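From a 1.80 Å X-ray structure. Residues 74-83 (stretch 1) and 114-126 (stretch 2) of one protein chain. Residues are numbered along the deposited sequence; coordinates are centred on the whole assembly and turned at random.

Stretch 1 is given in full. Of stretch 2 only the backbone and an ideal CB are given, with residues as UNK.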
ATOM      1  N   LEU A  74      11.683  23.198 -10.489  1.00 27.00           N
ATOM      2  CA  LEU A  74      10.749  22.053 -10.482  1.00 27.60           C
ATOM      3  C   LEU A  74      10.131  21.828  -9.107  1.00 26.79           C
ATOM      4  O   LEU A  74       8.920  21.480  -8.972  1.00 24.73           O
ATOM      5  CB  LEU A  74      11.466  20.762 -10.891  1.00 28.57           C
ATOM      6  CG  LEU A  74      10.607  19.519 -11.161  1.00 31.18           C
ATOM      7  CD1 LEU A  74       9.978  19.596 -12.535  1.00 32.20           C
ATOM      8  CD2 LEU A  74      11.423  18.229 -11.021  1.00 33.64           C
ATOM      9  N   LEU A  75      10.971  21.994  -8.091  1.00 26.14           N
ATOM     10  CA  LEU A  75      10.603  21.714  -6.726  1.00 26.21           C
ATOM     11  C   LEU A  75       9.756  22.812  -6.203  1.00 25.66           C
ATOM     12  O   LEU A  75       8.826  22.575  -5.424  1.00 24.24           O
ATOM     13  CB  LEU A  75      11.851  21.596  -5.865  1.00 26.53           C
ATOM     14  CG  LEU A  75      11.760  20.732  -4.618  1.00 29.56           C
ATOM     15  CD1 LEU A  75      11.157  19.352  -4.927  1.00 29.70           C
ATOM     16  CD2 LEU A  75      13.136  20.618  -3.954  1.00 30.15           C
ATOM     17  N   LYS A  76      10.070  24.040  -6.591  1.00 23.86           N
ATOM     18  CA  LYS A  76       9.218  25.140  -6.184  1.00 23.75           C
ATOM     19  C   LYS A  76       7.821  24.966  -6.773  1.00 22.26           C
ATOM     20  O   LYS A  76       6.837  25.240  -6.108  1.00 22.72           O
ATOM     21  CB  LYS A  76       9.802  26.489  -6.559  1.00 24.58           C
ATOM     22  CG  LYS A  76       8.981  27.643  -6.054  1.00 26.40           C
ATOM     23  CD  LYS A  76       9.732  28.949  -6.192  1.00 31.79           C
ATOM     24  CE  LYS A  76       8.772  30.095  -6.201  1.00 34.95           C
ATOM     25  NZ  LYS A  76       8.153  30.297  -7.570  1.00 37.05           N
ATOM     26  N   SER A  77       7.741  24.542  -8.034  1.00 22.37           N
ATOM     27  CA  SER A  77       6.442  24.278  -8.684  1.00 21.48           C
ATOM     28  C   SER A  77       5.678  23.163  -8.036  1.00 21.95           C
ATOM     29  O   SER A  77       4.441  23.276  -7.795  1.00 19.69           O
ATOM     30  CB  SER A  77       6.645  23.949 -10.174  1.00 22.95           C
ATOM     31  OG  SER A  77       7.123  25.151 -10.808  1.00 23.83           O
ATOM     32  N   MET A  78       6.372  22.060  -7.775  1.00 21.45           N
ATOM     33  CA  MET A  78       5.718  20.919  -7.081  1.00 21.09           C
ATOM     34  C   MET A  78       5.112  21.413  -5.758  1.00 21.53           C
ATOM     35  O   MET A  78       3.967  21.095  -5.414  1.00 20.07           O
ATOM     36  CB  MET A  78       6.761  19.809  -6.784  1.00 21.16           C
ATOM     37  CG  MET A  78       6.193  18.488  -6.244  1.00 22.58           C
ATOM     38  SD  MET A  78       7.439  17.400  -5.418  1.00 17.77           S
ATOM     39  CE  MET A  78       7.744  18.359  -3.907  1.00 22.48           C
ATOM     40  N   LEU A  79       5.915  22.123  -4.971  1.00 22.52           N
ATOM     41  CA  LEU A  79       5.501  22.627  -3.676  1.00 23.87           C
ATOM     42  C   LEU A  79       4.315  23.621  -3.721  1.00 25.70           C
ATOM     43  O   LEU A  79       3.338  23.479  -2.944  1.00 27.47           O
ATOM     44  CB  LEU A  79       6.685  23.274  -2.991  1.00 25.35           C
ATOM     45  CG  LEU A  79       6.527  23.822  -1.586  1.00 25.65           C
ATOM     46  CD1 LEU A  79       6.394  22.618  -0.641  1.00 25.98           C
ATOM     47  CD2 LEU A  79       7.756  24.730  -1.156  1.00 27.23           C
ATOM     48  N   ARG A  80       4.389  24.594  -4.635  1.00 24.59           N
ATOM     49  CA  ARG A  80       3.360  25.612  -4.768  1.00 24.92           C
ATOM     50  C   ARG A  80       2.012  25.007  -5.203  1.00 24.41           C
ATOM     51  O   ARG A  80       0.952  25.366  -4.661  1.00 24.27           O
ATOM     52  CB  ARG A  80       3.780  26.661  -5.803  1.00 25.09           C
ATOM     53  CG  ARG A  80       4.854  27.591  -5.367  1.00 26.74           C
ATOM     54  CD  ARG A  80       4.250  28.765  -4.662  1.00 28.58           C
ATOM     55  NE  ARG A  80       5.229  29.764  -4.268  1.00 30.35           N
ATOM     56  CZ  ARG A  80       5.823  29.852  -3.090  1.00 31.92           C
ATOM     57  NH1 ARG A  80       5.615  28.943  -2.144  1.00 36.58           N
ATOM     58  NH2 ARG A  80       6.672  30.852  -2.873  1.00 33.62           N
ATOM     59  N   LYS A  81       2.062  24.084  -6.159  1.00 23.97           N
ATOM     60  CA  LYS A  81       0.855  23.482  -6.719  1.00 24.37           C
ATOM     61  C   LYS A  81       0.403  22.280  -5.910  1.00 24.17           C
ATOM     62  O   LYS A  81      -0.713  21.833  -6.072  1.00 24.77           O
ATOM     63  CB  LYS A  81       1.105  22.982  -8.143  1.00 25.71           C
ATOM     64  CG  LYS A  81       1.318  24.046  -9.184  1.00 30.82           C
ATOM     65  CD  LYS A  81       2.012  23.421 -10.426  1.00 34.60           C
ATOM     66  CE  LYS A  81       2.053  24.364 -11.650  1.00 38.33           C
ATOM     67  NZ  LYS A  81       2.433  25.751 -11.302  1.00 41.74           N
ATOM     68  N   ARG A  82       1.277  21.714  -5.064  1.00 23.16           N
ATOM     69  CA  ARG A  82       0.962  20.485  -4.323  1.00 23.72           C
ATOM     70  C   ARG A  82       0.589  19.381  -5.283  1.00 21.39           C
ATOM     71  O   ARG A  82      -0.359  18.656  -4.990  1.00 22.30           O
ATOM     72  CB  ARG A  82      -0.281  20.619  -3.431  1.00 24.77           C
ATOM     73  CG  ARG A  82      -0.061  21.121  -2.131  1.00 30.64           C
ATOM     74  CD  ARG A  82       0.120  22.554  -2.192  1.00 33.12           C
ATOM     75  NE  ARG A  82      -0.318  23.092  -0.925  1.00 40.48           N
ATOM     76  CZ  ARG A  82      -0.356  24.383  -0.646  1.00 41.77           C
ATOM     77  NH1 ARG A  82       0.038  25.278  -1.536  1.00 45.16           N
ATOM     78  NH2 ARG A  82      -0.792  24.770   0.530  1.00 43.08           N
ATOM     79  N   GLN A  83       1.282  19.275  -6.416  1.00 20.27           N
ATOM     80  CA  GLN A  83       1.011  18.239  -7.377  1.00 21.03           C
ATOM     81  C   GLN A  83       2.269  17.585  -7.923  1.00 18.92           C
ATOM     82  O   GLN A  83       3.355  18.147  -7.844  1.00 19.08           O
ATOM     83  CB  GLN A  83       0.215  18.791  -8.557  1.00 23.04           C
ATOM     84  CG  GLN A  83      -1.118  19.404  -8.097  1.00 26.54           C
ATOM     85  CD  GLN A  83      -1.869  20.070  -9.202  1.00 32.26           C
ATOM     86  OE1 GLN A  83      -1.501  19.940 -10.374  1.00 38.32           O
ATOM     87  NE2 GLN A  83      -2.950  20.770  -8.846  1.00 31.24           N
ATOM     88  N   UNK A 114       4.460  14.445  -0.951  1.00 16.58           N
ATOM     89  CA  UNK A 114       3.711  13.802   0.166  1.00 17.01           C
ATOM     90  C   UNK A 114       2.786  14.884   0.718  1.00 17.38           C
ATOM     91  O   UNK A 114       3.232  15.858   1.326  1.00 17.10           O
ATOM     92  CB  UNK A 114       4.637  13.249   1.251  1.00 17.01           C
ATOM     93  N   UNK A 115       1.494  14.749   0.446  1.00 17.28           N
ATOM     94  CA  UNK A 115       0.521  15.753   0.796  1.00 18.62           C
ATOM     95  C   UNK A 115      -0.498  15.160   1.787  1.00 19.90           C
ATOM     96  O   UNK A 115      -1.030  14.024   1.600  1.00 18.46           O
ATOM     97  CB  UNK A 115      -0.174  16.284  -0.459  1.00 18.62           C
ATOM     98  N   UNK A 116      -0.719  15.906   2.845  1.00 19.69           N
ATOM     99  CA  UNK A 116      -1.741  15.586   3.822  1.00 22.55           C
ATOM    100  C   UNK A 116      -2.606  16.796   3.962  1.00 24.47           C
ATOM    101  O   UNK A 116      -2.139  17.896   4.385  1.00 24.50           O
ATOM    102  CB  UNK A 116      -1.146  15.164   5.167  1.00 22.55           C
ATOM    103  N   UNK A 117      -3.846  16.573   3.526  1.00 25.36           N
ATOM    104  CA  UNK A 117      -4.853  17.588   3.364  1.00 27.54           C
ATOM    105  C   UNK A 117      -4.260  18.612   2.418  1.00 26.50           C
ATOM    106  O   UNK A 117      -3.982  18.248   1.256  1.00 28.40           O
ATOM    107  CB  UNK A 117      -5.272  18.206   4.700  1.00 27.54           C
ATOM    108  N   UNK A 118      -3.981  19.818   2.886  1.00 24.34           N
ATOM    109  CA  UNK A 118      -3.496  20.845   1.946  1.00 25.34           C
ATOM    110  C   UNK A 118      -1.987  21.075   1.983  1.00 25.33           C
ATOM    111  O   UNK A 118      -1.482  21.947   1.254  1.00 26.24           O
ATOM    112  CB  UNK A 118      -4.201  22.172   2.237  1.00 25.34           C
ATOM    113  N   UNK A 119      -1.298  20.358   2.876  1.00 24.36           N
ATOM    114  CA  UNK A 119       0.090  20.610   3.208  1.00 25.00           C
ATOM    115  C   UNK A 119       1.070  19.574   2.615  1.00 23.61           C
ATOM    116  O   UNK A 119       0.791  18.386   2.642  1.00 23.46           O
ATOM    117  CB  UNK A 119       0.238  20.645   4.730  1.00 25.00           C
ATOM    118  N   UNK A 120       2.227  20.056   2.140  1.00 20.94           N
ATOM    119  CA  UNK A 120       3.303  19.200   1.601  1.00 20.05           C
ATOM    120  C   UNK A 120       4.245  18.939   2.754  1.00 19.27           C
ATOM    121  O   UNK A 120       4.776  19.908   3.342  1.00 20.79           O
ATOM    122  CB  UNK A 120       4.029  19.845   0.419  1.00 20.05           C
ATOM    123  N   UNK A 121       4.431  17.661   3.118  1.00 16.96           N
ATOM    124  CA  UNK A 121       5.327  17.251   4.191  1.00 16.91           C
ATOM    125  C   UNK A 121       6.598  16.527   3.754  1.00 15.10           C
ATOM    126  O   UNK A 121       7.453  16.184   4.586  1.00 15.46           O
ATOM    127  CB  UNK A 121       4.557  16.346   5.155  1.00 16.91           C
ATOM    128  N   UNK A 122       6.751  16.346   2.451  1.00 16.04           N
ATOM    129  CA  UNK A 122       7.860  15.575   1.918  1.00 15.78           C
ATOM    130  C   UNK A 122       7.677  15.328   0.438  1.00 14.85           C
ATOM    131  O   UNK A 122       6.764  15.900  -0.216  1.00 13.82           O
ATOM    132  CB  UNK A 122       8.002  14.246   2.663  1.00 15.78           C
ATOM    133  N   UNK A 123       8.570  14.543  -0.136  1.00 14.18           N
ATOM    134  CA  UNK A 123       8.513  14.263  -1.566  1.00 14.29           C
ATOM    135  C   UNK A 123       9.115  12.872  -1.841  1.00 13.78           C
ATOM    136  O   UNK A 123      10.030  12.478  -1.164  1.00 15.06           O
ATOM    137  CB  UNK A 123       9.253  15.343  -2.357  1.00 14.29           C
ATOM    138  N   UNK A 124       8.586  12.172  -2.824  1.00 13.74           N
ATOM    139  CA  UNK A 124       9.125  10.881  -3.284  1.00 13.53           C
ATOM    140  C   UNK A 124       9.517  11.065  -4.735  1.00 14.44           C
ATOM    141  O   UNK A 124       8.665  11.432  -5.577  1.00 15.33           O
ATOM    142  CB  UNK A 124       8.117   9.742  -3.120  1.00 13.53           C
ATOM    143  N   UNK A 125      10.783  10.822  -5.046  1.00 14.46           N
ATOM    144  CA  UNK A 125      11.244  10.839  -6.426  1.00 14.77           C
ATOM    145  C   UNK A 125      11.551   9.406  -6.896  1.00 14.70           C
ATOM    146  O   UNK A 125      12.157   8.604  -6.159  1.00 14.30           O
ATOM    147  CB  UNK A 125      12.479  11.731  -6.566  1.00 14.77           C
ATOM    148  N   UNK A 126      11.097   9.082  -8.084  1.00 16.20           N
ATOM    149  CA  UNK A 126      11.251   7.742  -8.670  1.00 15.58           C
ATOM    150  C   UNK A 126      11.857   7.937 -10.031  1.00 16.84           C
ATOM    151  O   UNK A 126      11.514   8.887 -10.711  1.00 16.85           O
ATOM    152  CB  UNK A 126       9.924   6.985  -8.755  1.00 15.58           C
TER

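Stretch 2 is a β-hairpin lying against the helix of stretch 1, which ends at Lys81 and is followed by Arg82 with positive phi. Several side chains of the hairpin meet the helix or the arginine that follows it; others do not reach stretch 1.

Position 114 is in a strand, and its CA-to-CB bond points away from stretch 1, so the helix sets no demand on it. The residue is Met114.

At position 115 the bond turns toward stretch 1, and the ideal CB lies 5.1 Å from the backbone O of Arg82. The extended backbone and the modest gap suit a β-branched or other medium-sized apolar residue. Val115 fills the place: its CG2 comes to 4.1 Å from O of Arg82 and 4.4 Å from CB of the same residue.

Position 116 is out of reach and extended, which many strand formers would satisfy; it is Val116, the first residue of a type II' turn. Position 117 has phi 57° and psi -113°, a region that favours glycine and strains most other residues. The deposited residue is nevertheless Arg117, whose side chain remains far from stretch 1.

Position 118 follows in the turn, with phi -101° and psi -2°, where Asn, Ser, Asp or Thr would be at ease. Its ideal CB is 4.6 Å from NH2 of Arg82, but what the arginine needs is an acceptor, and the backbone supplies it: NE of Arg82 donates to O of residue 118 at 2.7 Å and NH2 of Arg82 to the same O at 3.0 Å. The residue is Thr118.

At position 119 the bond points away, yet a long side chain could bend back to the guanidinium, so an acidic or amide group would be suitable. Gln119, with chi1 and chi2 both m, brings OE1 to 3.7 Å from NH2 of Arg82, near the guanidinium plane: close, but not a hydrogen bond. OG1 of Thr118 donates to OE1 of Gln119 at 3.2 Å.

Position 120 faces stretch 1 squarely. Its ideal CB is 3.8 Å from CD1 of Leu79 and 5.0 Å from CG of Arg82, so a compact apolar side chain, Val or perhaps Ile, suits the strand and the site. Val120 packs its CB 3.8 Å from Leu79 CD1 and its CG2 3.6 Å from Arg82 CG, the aliphatic part of the arginine.

Position 121 points away, leaving the choice open as far as stretch 1 goes; it holds Ile121. Position 122, at phi 170° and psi -175°, is almost fully extended, a conformation glycine adopts readily; it is Gly122.

Position 123 points toward the helix, with its ideal CB already 3.7 Å from CE of Met78. A small residue fits, and Ala123 makes that methyl-to-methyl contact with its CB.

Position 124 points away, where any strand former would serve, and is Val124. From position 125 the bond runs sideways, so a large apolar side chain, aromatic or a long one such as Met, could reach CD1 of Leu75. Phe125 does, its CZ 3.7 Å from Leu75 CD1, which meets the ring at its edge. Position 126 is out of reach, so stretch 1 sets no preference; it is Met126.

Stretch 2 (114-126) MVVRTQVIGAVFM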
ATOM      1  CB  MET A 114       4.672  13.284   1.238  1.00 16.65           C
ATOM      2  CG  MET A 114       5.701  12.268   0.761  1.00 19.04           C
ATOM      3  SD  MET A 114       6.900  11.734   2.092  1.00 16.78           S
ATOM      4  CE  MET A 114       5.736  11.523   3.397  1.00 23.35           C
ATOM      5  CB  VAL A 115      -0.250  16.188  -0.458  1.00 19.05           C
ATOM      6  CG1 VAL A 115      -1.340  17.183  -0.098  1.00 19.49           C
ATOM      7  CG2 VAL A 115       0.688  16.754  -1.503  1.00 20.25           C
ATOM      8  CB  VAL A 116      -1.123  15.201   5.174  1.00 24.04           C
ATOM      9  CG1 VAL A 116      -2.209  14.898   6.237  1.00 24.84           C
ATOM     10  CG2 VAL A 116      -0.301  13.990   4.952  1.00 21.93           C
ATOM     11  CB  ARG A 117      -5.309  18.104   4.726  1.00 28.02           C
ATOM     12  CG  ARG A 117      -6.336  17.109   5.275  1.00 32.89           C
ATOM     13  CD  ARG A 117      -6.541  17.165   6.763  1.00 39.18           C
ATOM     14  NE  ARG A 117      -7.639  16.249   7.091  1.00 45.06           N
ATOM     15  CZ  ARG A 117      -7.856  15.700   8.285  1.00 49.36           C
ATOM     16  NH1 ARG A 117      -7.052  15.961   9.312  1.00 51.30           N
ATOM     17  NH2 ARG A 117      -8.889  14.881   8.447  1.00 49.92           N
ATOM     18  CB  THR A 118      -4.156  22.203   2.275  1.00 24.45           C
ATOM     19  OG1 THR A 118      -3.664  22.665   3.534  1.00 27.75           O
ATOM     20  CG2 THR A 118      -5.680  22.065   2.331  1.00 25.54           C
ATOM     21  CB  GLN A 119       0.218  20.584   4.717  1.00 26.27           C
ATOM     22  CG  GLN A 119      -0.583  21.724   5.371  1.00 31.27           C
ATOM     23  CD  GLN A 119      -0.086  23.084   4.902  1.00 37.36           C
ATOM     24  OE1 GLN A 119      -0.750  23.785   4.108  1.00 42.42           O
ATOM     25  NE2 GLN A 119       1.106  23.457   5.363  1.00 41.05           N
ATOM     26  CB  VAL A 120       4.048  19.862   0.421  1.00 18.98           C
ATOM     27  CG1 VAL A 120       5.253  19.007  -0.058  1.00 20.51           C
ATOM     28  CG2 VAL A 120       3.125  20.146  -0.727  1.00 20.54           C
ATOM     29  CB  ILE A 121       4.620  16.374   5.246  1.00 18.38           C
ATOM     30  CG1 ILE A 121       4.202  15.000   4.693  1.00 19.17           C
ATOM     31  CG2 ILE A 121       3.377  17.093   5.791  1.00 22.11           C
ATOM     32  CD1 ILE A 121       3.706  14.079   5.801  1.00 24.30           C
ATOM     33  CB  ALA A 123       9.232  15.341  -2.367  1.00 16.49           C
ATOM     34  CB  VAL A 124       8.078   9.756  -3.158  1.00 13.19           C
ATOM     35  CG1 VAL A 124       8.611   8.408  -3.685  1.00 13.02           C
ATOM     36  CG2 VAL A 124       7.626   9.618  -1.703  1.00 16.18           C
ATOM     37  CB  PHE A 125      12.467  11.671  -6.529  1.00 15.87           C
ATOM     38  CG  PHE A 125      12.286  13.091  -6.015  1.00 17.73           C
ATOM     39  CD1 PHE A 125      11.750  14.062  -6.834  1.00 18.69           C
ATOM     40  CD2 PHE A 125      12.591  13.420  -4.693  1.00 16.91           C
ATOM     41  CE1 PHE A 125      11.582  15.372  -6.358  1.00 17.83           C
ATOM     42  CE2 PHE A 125      12.433  14.725  -4.205  1.00 16.87           C
ATOM     43  CZ  PHE A 125      11.900  15.690  -5.036  1.00 17.40           C
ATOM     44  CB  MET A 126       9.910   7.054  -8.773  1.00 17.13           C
ATOM     45  CG  MET A 126       9.333   6.756  -7.334  1.00 20.47           C
ATOM     46  SD  MET A 126       7.752   5.943  -7.376  1.00 21.45           S
ATOM     47  CE  MET A 126       8.130   4.383  -8.051  1.00 21.42           C
TER
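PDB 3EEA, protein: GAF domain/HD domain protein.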